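Local coordinates for protein molybdopterin molybdotransferase (Pyrococcus horikoshii, PDB 1UZ5) that probably inserts molybdenum into molybdopterin, converting adenylyl-molybdopterin and molybdate into Mo-molybdopterin with release of AMP, at residues Y59-E64 and V75-I80. Numbering follows the deposited sequence.
Sequences YAVRAE and VRLKVI
Tyr59 and Val61 meet Val79 and Leu77 in an apolar side-chain contact between two strands of one six-stranded mixed sheet, 58-61 and 75-83, which are not hydrogen-bonded neighbours because strand 97-101 runs between them. The CA atoms of Val61 and Leu77 stay 8.5 Å apart, and no hydrogen bond joins the two segments; side chains alone span the gap. CD1 of Leu77 reaches 3.7 Å from CG1 of Val61, the two side chains crossing at about a right angle. Leu77 gets there by setting CG opposite its own carbonyl carbon (chi1 -57°) and then extending CD1; the length of leucine lets it bridge to the valine methyl, while beta-branched Val61 favours the strand backbone.

The small beta domain formed by this sheet belongs to the N-terminal region of MoeA and lies far from the centre of the elongated chain. Inward-facing residues alternate along each strand: Ala60 and Lys78 sit between the contacting pairs and turn the other way. At the second pair, CG2 of Val79 approaches CE2 of the Tyr59 ring obliquely, at 3.9 Å. The wide, flat ring can also touch Ile127 and Val120, in the strands beyond 75-83, and partly exposed Val79 offers it a compact branched methyl. On the side away from 97-101, backbone hydrogen bonds join Tyr59 to Ile115 and Val61 to Ala113 of strand 113-116.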
ATOM      1  N   TYR A  59      11.972 -38.375  20.890  1.00 21.09           N
ATOM      2  CA  TYR A  59      12.959 -39.183  20.205  1.00 26.32           C
ATOM      3  C   TYR A  59      12.691 -39.374  18.730  1.00 21.86           C
ATOM      4  O   TYR A  59      11.614 -39.829  18.332  1.00 23.08           O
ATOM      5  CB  TYR A  59      13.081 -40.543  20.895  1.00 27.76           C
ATOM      6  CG  TYR A  59      13.555 -40.421  22.319  1.00 28.68           C
ATOM      7  CD1 TYR A  59      12.666 -40.123  23.355  1.00 27.53           C
ATOM      8  CD2 TYR A  59      14.908 -40.530  22.622  1.00 30.02           C
ATOM      9  CE1 TYR A  59      13.123 -39.934  24.661  1.00 25.03           C
ATOM     10  CE2 TYR A  59      15.371 -40.342  23.910  1.00 26.90           C
ATOM     11  CZ  TYR A  59      14.481 -40.044  24.925  1.00 32.53           C
ATOM     12  OH  TYR A  59      14.971 -39.857  26.198  1.00 36.33           O
ATOM     13  N   ALA A  60      13.687 -39.014  17.927  1.00 21.30           N
ATOM     14  CA  ALA A  60      13.618 -39.149  16.485  1.00 22.90           C
ATOM     15  C   ALA A  60      13.857 -40.620  16.204  1.00 23.10           C
ATOM     16  O   ALA A  60      14.799 -41.210  16.734  1.00 21.23           O
ATOM     17  CB  ALA A  60      14.710 -38.313  15.819  1.00 14.91           C
ATOM     18  N   VAL A  61      13.013 -41.204  15.364  1.00 21.69           N
ATOM     19  CA  VAL A  61      13.134 -42.617  15.030  1.00 24.63           C
ATOM     20  C   VAL A  61      12.812 -42.866  13.568  1.00 18.78           C
ATOM     21  O   VAL A  61      12.333 -41.981  12.865  1.00 21.98           O
ATOM     22  CB  VAL A  61      12.131 -43.481  15.839  1.00 24.37           C
ATOM     23  CG1 VAL A  61      12.282 -43.222  17.326  1.00 20.36           C
ATOM     24  CG2 VAL A  61      10.696 -43.174  15.381  1.00 23.07           C
ATOM     25  N   ARG A  62      13.103 -44.079  13.119  1.00 21.99           N
ATOM     26  CA  ARG A  62      12.756 -44.502  11.771  1.00 24.69           C
ATOM     27  C   ARG A  62      11.415 -45.171  12.092  1.00 23.62           C
ATOM     28  O   ARG A  62      11.383 -46.187  12.781  1.00 25.94           O
ATOM     29  CB  ARG A  62      13.772 -45.523  11.263  1.00 26.29           C
ATOM     30  CG  ARG A  62      15.162 -44.946  11.120  1.00 28.35           C
ATOM     31  CD  ARG A  62      16.236 -46.015  10.999  1.00 39.85           C
ATOM     32  NE  ARG A  62      15.912 -47.029  10.006  1.00 39.33           N
ATOM     33  CZ  ARG A  62      16.793 -47.553   9.159  1.00 55.46           C
ATOM     34  NH1 ARG A  62      18.060 -47.153   9.180  1.00 46.55           N
ATOM     35  NH2 ARG A  62      16.409 -48.476   8.291  1.00 44.06           N
ATOM     36  N   ALA A  63      10.315 -44.584  11.637  1.00 19.33           N
ATOM     37  CA  ALA A  63       8.982 -45.119  11.942  1.00 24.45           C
ATOM     38  C   ALA A  63       8.840 -46.636  11.764  1.00 32.09           C
ATOM     39  O   ALA A  63       8.235 -47.312  12.599  1.00 29.49           O
ATOM     40  CB  ALA A  63       7.933 -44.394  11.114  1.00 22.31           C
ATOM     41  N   GLU A  64       9.401 -47.158  10.681  1.00 32.64           N
ATOM     42  CA  GLU A  64       9.347 -48.583  10.374  1.00 36.74           C
ATOM     43  C   GLU A  64       9.866 -49.479  11.501  1.00 41.96           C
ATOM     44  O   GLU A  64       9.393 -50.602  11.665  1.00 38.73           O
ATOM     45  CB  GLU A  64      10.147 -48.861   9.102  1.00 45.85           C
ATOM     46  CG  GLU A  64      11.625 -48.506   9.235  1.00 68.28           C
ATOM     47  CD  GLU A  64      12.314 -48.342   7.896  1.00 79.48           C
ATOM     48  OE1 GLU A  64      12.359 -49.321   7.123  1.00 86.10           O
ATOM     49  OE2 GLU A  64      12.808 -47.228   7.620  1.00 85.69           O
ATOM     50  N   VAL A  75       8.801 -52.140  21.550  1.00 36.43           N
ATOM     51  CA  VAL A  75      10.031 -52.185  20.769  1.00 27.90           C
ATOM     52  C   VAL A  75      11.099 -51.438  21.553  1.00 27.95           C
ATOM     53  O   VAL A  75      10.824 -50.406  22.168  1.00 35.71           O
ATOM     54  CB  VAL A  75       9.861 -51.497  19.392  1.00 34.34           C
ATOM     55  CG1 VAL A  75      11.222 -51.336  18.718  1.00 29.92           C
ATOM     56  CG2 VAL A  75       8.937 -52.316  18.514  1.00 40.61           C
ATOM     57  N   ARG A  76      12.319 -51.955  21.528  1.00 28.77           N
ATOM     58  CA  ARG A  76      13.409 -51.322  22.244  1.00 35.34           C
ATOM     59  C   ARG A  76      14.382 -50.706  21.241  1.00 35.55           C
ATOM     60  O   ARG A  76      14.887 -51.394  20.354  1.00 35.44           O
ATOM     61  CB  ARG A  76      14.143 -52.349  23.107  1.00 37.38           C
ATOM     62  CG  ARG A  76      15.080 -51.732  24.126  1.00 54.44           C
ATOM     63  CD  ARG A  76      16.332 -52.567  24.320  1.00 64.57           C
ATOM     64  NE  ARG A  76      16.062 -53.895  24.856  1.00 75.66           N
ATOM     65  CZ  ARG A  76      16.997 -54.823  25.035  1.00 88.05           C
ATOM     66  NH1 ARG A  76      18.258 -54.563  24.716  1.00 90.08           N
ATOM     67  NH2 ARG A  76      16.674 -56.009  25.533  1.00 96.44           N
ATOM     68  N   LEU A  77      14.634 -49.407  21.383  1.00 32.67           N
ATOM     69  CA  LEU A  77      15.561 -48.710  20.499  1.00 31.42           C
ATOM     70  C   LEU A  77      16.716 -48.134  21.313  1.00 24.41           C
ATOM     71  O   LEU A  77      16.529 -47.696  22.443  1.00 30.57           O
ATOM     72  CB  LEU A  77      14.841 -47.581  19.752  1.00 27.05           C
ATOM     73  CG  LEU A  77      13.623 -47.949  18.897  1.00 31.35           C
ATOM     74  CD1 LEU A  77      13.088 -46.699  18.221  1.00 28.52           C
ATOM     75  CD2 LEU A  77      14.002 -48.991  17.853  1.00 22.07           C
ATOM     76  N   LYS A  78      17.909 -48.144  20.732  1.00 28.04           N
ATOM     77  CA  LYS A  78      19.086 -47.616  21.403  1.00 30.95           C
ATOM     78  C   LYS A  78      19.265 -46.134  21.049  1.00 26.26           C
ATOM     79  O   LYS A  78      19.263 -45.772  19.871  1.00 25.01           O
ATOM     80  CB  LYS A  78      20.320 -48.413  20.969  1.00 36.20           C
ATOM     81  CG  LYS A  78      21.583 -48.107  21.758  1.00 49.40           C
ATOM     82  CD  LYS A  78      22.738 -48.972  21.276  1.00 61.31           C
ATOM     83  CE  LYS A  78      24.024 -48.657  22.026  1.00 74.10           C
ATOM     84  NZ  LYS A  78      25.181 -49.457  21.525  1.00 74.96           N
ATOM     85  N   VAL A  79      19.404 -45.286  22.066  1.00 29.44           N
ATOM     86  CA  VAL A  79      19.590 -43.845  21.853  1.00 22.33           C
ATOM     87  C   VAL A  79      21.068 -43.607  21.592  1.00 23.60           C
ATOM     88  O   VAL A  79      21.890 -43.709  22.496  1.00 25.68           O
ATOM     89  CB  VAL A  79      19.134 -43.047  23.085  1.00 24.16           C
ATOM     90  CG1 VAL A  79      19.294 -41.539  22.842  1.00 24.54           C
ATOM     91  CG2 VAL A  79      17.686 -43.376  23.380  1.00 22.10           C
ATOM     92  N   ILE A  80      21.407 -43.287  20.348  1.00 21.67           N
ATOM     93  CA  ILE A  80      22.808 -43.107  19.984  1.00 19.00           C
ATOM     94  C   ILE A  80      23.316 -41.666  19.893  1.00 22.78           C
ATOM     95  O   ILE A  80      24.503 -41.438  19.649  1.00 22.25           O
ATOM     96  CB  ILE A  80      23.098 -43.778  18.641  1.00 19.78           C
ATOM     97  CG1 ILE A  80      22.414 -42.995  17.520  1.00 21.40           C
ATOM     98  CG2 ILE A  80      22.574 -45.220  18.653  1.00 27.04           C
ATOM     99  CD1 ILE A  80      22.941 -43.336  16.156  1.00 24.41           C
TER